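Local structure of soluble inorganic pyrophosphatase (5WRT) at residues 119-124 with 155-160. The protein probably hydrolyses inorganic diphosphate to phosphate with the help of magnesium ions, as family I soluble inorganic pyrophosphatases do. Numbering follows the deposited sequence.
Sequences DPLDVV and WKVLAI. With MG (magnesium ion), chain C; MG (magnesium ion), chain D.
Asp-122 and Lys-156 lie side by side on neighbouring parallel strands of the pyrophosphatase beta-barrel, at the magnesium site. The carboxylate of Asp-122 bridges two ions: OD2 binds one magnesium at 2.0 Å and OD1 the other at 2.1 Å. Lys-156 bends at chi2 (-59°) and then runs extended, bringing CD alongside CB of Asp-122 and NZ to within 2.7 Å of OD2 in a salt bridge. NZ approaches OD2 from above the carboxylate plane, 48° out of it, while the same oxygen also binds the metal. Asp-117 and Asp-154 complete the coordination of the OD2-bound ion; Lys-156 NZ also pairs with Asp-154 and bonds to Tyr-93 OH, which should fix the ammonium and offset part of the negative charge. A water on that same magnesium donates to Trp-155 O, tying the metal shell to the second strand.

Behind the site, Val-157 N reaches Asp-122 O, and Val-124 hydrogen-bonds to the residues on either side of Leu-158: its N donates to Val-157 O and its O accepts from Ala-159 N. The Val-123 and Val-157 side chains share one sheet face, where Val-123 CG2 meets Ala-159 CB at 3.8 Å. On the other face Val-124 and Leu-158 pack under helix 183-193. Near the metal end, Leu-121, its CG anti to the backbone N, forks between two neighbours beneath helix 214-232: CD1 touches Trp-155 CB at 3.7 Å, while CD2 rests 3.9 Å from Val-157 CG2.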
loop_
_atom_site.group_PDB
_atom_site.type_symbol
_atom_site.label_atom_id
_atom_site.label_comp_id
_atom_site.label_asym_id
_atom_site.label_seq_id
_atom_site.Cartn_x
_atom_site.Cartn_y
_atom_site.Cartn_z
ATOM N N ASP A 119 9.324 -21.063 2.212
ATOM C CA ASP A 119 10.345 -20.244 1.578
ATOM C C ASP A 119 11.390 -19.777 2.588
ATOM O O ASP A 119 11.216 -19.932 3.801
ATOM C CB ASP A 119 9.696 -19.025 0.906
ATOM C CG ASP A 119 9.444 -19.241 -0.570
ATOM O OD1 ASP A 119 9.689 -20.364 -1.054
ATOM O OD2 ASP A 119 9.003 -18.286 -1.245
ATOM N N PRO A 120 12.511 -19.218 2.117
ATOM C CA PRO A 120 13.418 -18.520 3.038
ATOM C C PRO A 120 12.709 -17.370 3.737
ATOM O O PRO A 120 11.822 -16.725 3.174
ATOM C CB PRO A 120 14.538 -18.013 2.123
ATOM C CG PRO A 120 14.522 -18.937 0.961
ATOM C CD PRO A 120 13.098 -19.367 0.771
ATOM N N LEU A 121 13.126 -17.108 4.976
ATOM C CA LEU A 121 12.447 -16.124 5.811
ATOM C C LEU A 121 12.575 -14.725 5.216
ATOM O O LEU A 121 13.670 -14.293 4.848
ATOM C CB LEU A 121 13.026 -16.152 7.225
ATOM C CG LEU A 121 12.386 -15.202 8.238
ATOM C CD1 LEU A 121 10.904 -15.500 8.384
ATOM C CD2 LEU A 121 13.091 -15.309 9.579
ATOM N N ASP A 122 11.450 -14.015 5.138
ATOM C CA ASP A 122 11.404 -12.696 4.522
ATOM C C ASP A 122 11.817 -11.614 5.514
ATOM O O ASP A 122 11.557 -11.711 6.716
ATOM C CB ASP A 122 9.997 -12.399 4.002
ATOM C CG ASP A 122 9.501 -13.442 3.022
ATOM O OD1 ASP A 122 10.279 -13.845 2.132
ATOM O OD2 ASP A 122 8.333 -13.864 3.145
ATOM N N VAL A 123 12.457 -10.567 4.994
ATOM C CA VAL A 123 12.903 -9.441 5.809
ATOM C C VAL A 123 12.653 -8.143 5.050
ATOM O O VAL A 123 12.902 -8.054 3.842
ATOM C CB VAL A 123 14.393 -9.573 6.205
ATOM C CG1 VAL A 123 15.269 -9.789 4.978
ATOM C CG2 VAL A 123 14.853 -8.353 6.994
ATOM N N VAL A 124 12.142 -7.140 5.761
ATOM C CA VAL A 124 11.957 -5.794 5.234
ATOM C C VAL A 124 13.004 -4.895 5.877
ATOM O O VAL A 124 13.093 -4.819 7.109
ATOM C CB VAL A 124 10.537 -5.268 5.503
ATOM C CG1 VAL A 124 10.308 -3.960 4.769
ATOM C CG2 VAL A 124 9.498 -6.298 5.091
ATOM N N TRP A 155 5.978 -14.670 7.954
ATOM C CA TRP A 155 6.610 -13.620 8.743
ATOM C C TRP A 155 7.208 -12.548 7.843
ATOM O O TRP A 155 7.780 -12.842 6.790
ATOM C CB TRP A 155 7.714 -14.201 9.627
ATOM C CG TRP A 155 7.254 -15.018 10.788
ATOM C CD1 TRP A 155 7.237 -16.377 10.872
ATOM C CD2 TRP A 155 6.767 -14.531 12.045
ATOM N NE1 TRP A 155 6.765 -16.770 12.100
ATOM C CE2 TRP A 155 6.467 -15.656 12.838
ATOM C CE3 TRP A 155 6.552 -13.255 12.574
ATOM C CZ2 TRP A 155 5.963 -15.544 14.133
ATOM C CZ3 TRP A 155 6.052 -13.145 13.862
ATOM C CH2 TRP A 155 5.761 -14.284 14.624
ATOM N N LYS A 156 7.082 -11.298 8.271
ATOM C CA LYS A 156 7.807 -10.179 7.676
ATOM C C LYS A 156 8.666 -9.575 8.782
ATOM O O LYS A 156 8.176 -8.789 9.599
ATOM C CB LYS A 156 6.855 -9.153 7.066
ATOM C CG LYS A 156 5.878 -9.739 6.058
ATOM C CD LYS A 156 6.613 -10.414 4.911
ATOM C CE LYS A 156 5.641 -11.010 3.904
ATOM N NZ LYS A 156 6.278 -12.045 3.042
ATOM N N VAL A 157 9.935 -9.963 8.822
ATOM C CA VAL A 157 10.863 -9.430 9.811
ATOM C C VAL A 157 11.262 -8.020 9.401
ATOM O O VAL A 157 11.547 -7.754 8.227
ATOM C CB VAL A 157 12.095 -10.345 9.944
ATOM C CG1 VAL A 157 13.103 -9.759 10.928
ATOM C CG2 VAL A 157 11.680 -11.745 10.368
ATOM N N LEU A 158 11.287 -7.108 10.368
ATOM C CA LEU A 158 11.707 -5.736 10.130
ATOM C C LEU A 158 13.130 -5.553 10.639
ATOM O O LEU A 158 13.469 -6.005 11.736
ATOM C CB LEU A 158 10.769 -4.740 10.816
ATOM C CG LEU A 158 9.273 -5.062 10.773
ATOM C CD1 LEU A 158 8.496 -4.116 11.675
ATOM C CD2 LEU A 158 8.741 -5.007 9.348
ATOM N N ALA A 159 13.957 -4.884 9.839
ATOM C CA ALA A 159 15.371 -4.765 10.158
ATOM C C ALA A 159 15.894 -3.427 9.659
ATOM O O ALA A 159 15.257 -2.754 8.845
ATOM C CB ALA A 159 16.177 -5.919 9.554
ATOM N N ILE A 160 17.067 -3.045 10.160
ATOM C CA ILE A 160 17.720 -1.805 9.762
ATOM C C ILE A 160 19.143 -2.122 9.321
ATOM O O ILE A 160 19.860 -2.874 9.990
ATOM C CB ILE A 160 17.711 -0.751 10.888
ATOM C CG1 ILE A 160 18.445 0.514 10.438
ATOM C CG2 ILE A 160 18.311 -1.305 12.174
ATOM C CD1 ILE A 160 17.693 1.313 9.396
HETATM MG MG MG C . 7.570 -15.637 3.693
HETATM MG MG MG D . 10.543 -14.190 0.044
HETATM O O HOH W 1 9.025 -15.528 0.134
HETATM O O HOH W 2 8.377 -15.289 5.863
HETATM O O HOH W 3 6.792 -15.770 1.754
HETATM O O HOH W 4 9.560 -16.573 3.395
HETATM O O HOH W 5 10.875 -14.414 -1.991
HETATM O O HOH W 6 8.690 -12.975 -0.238
#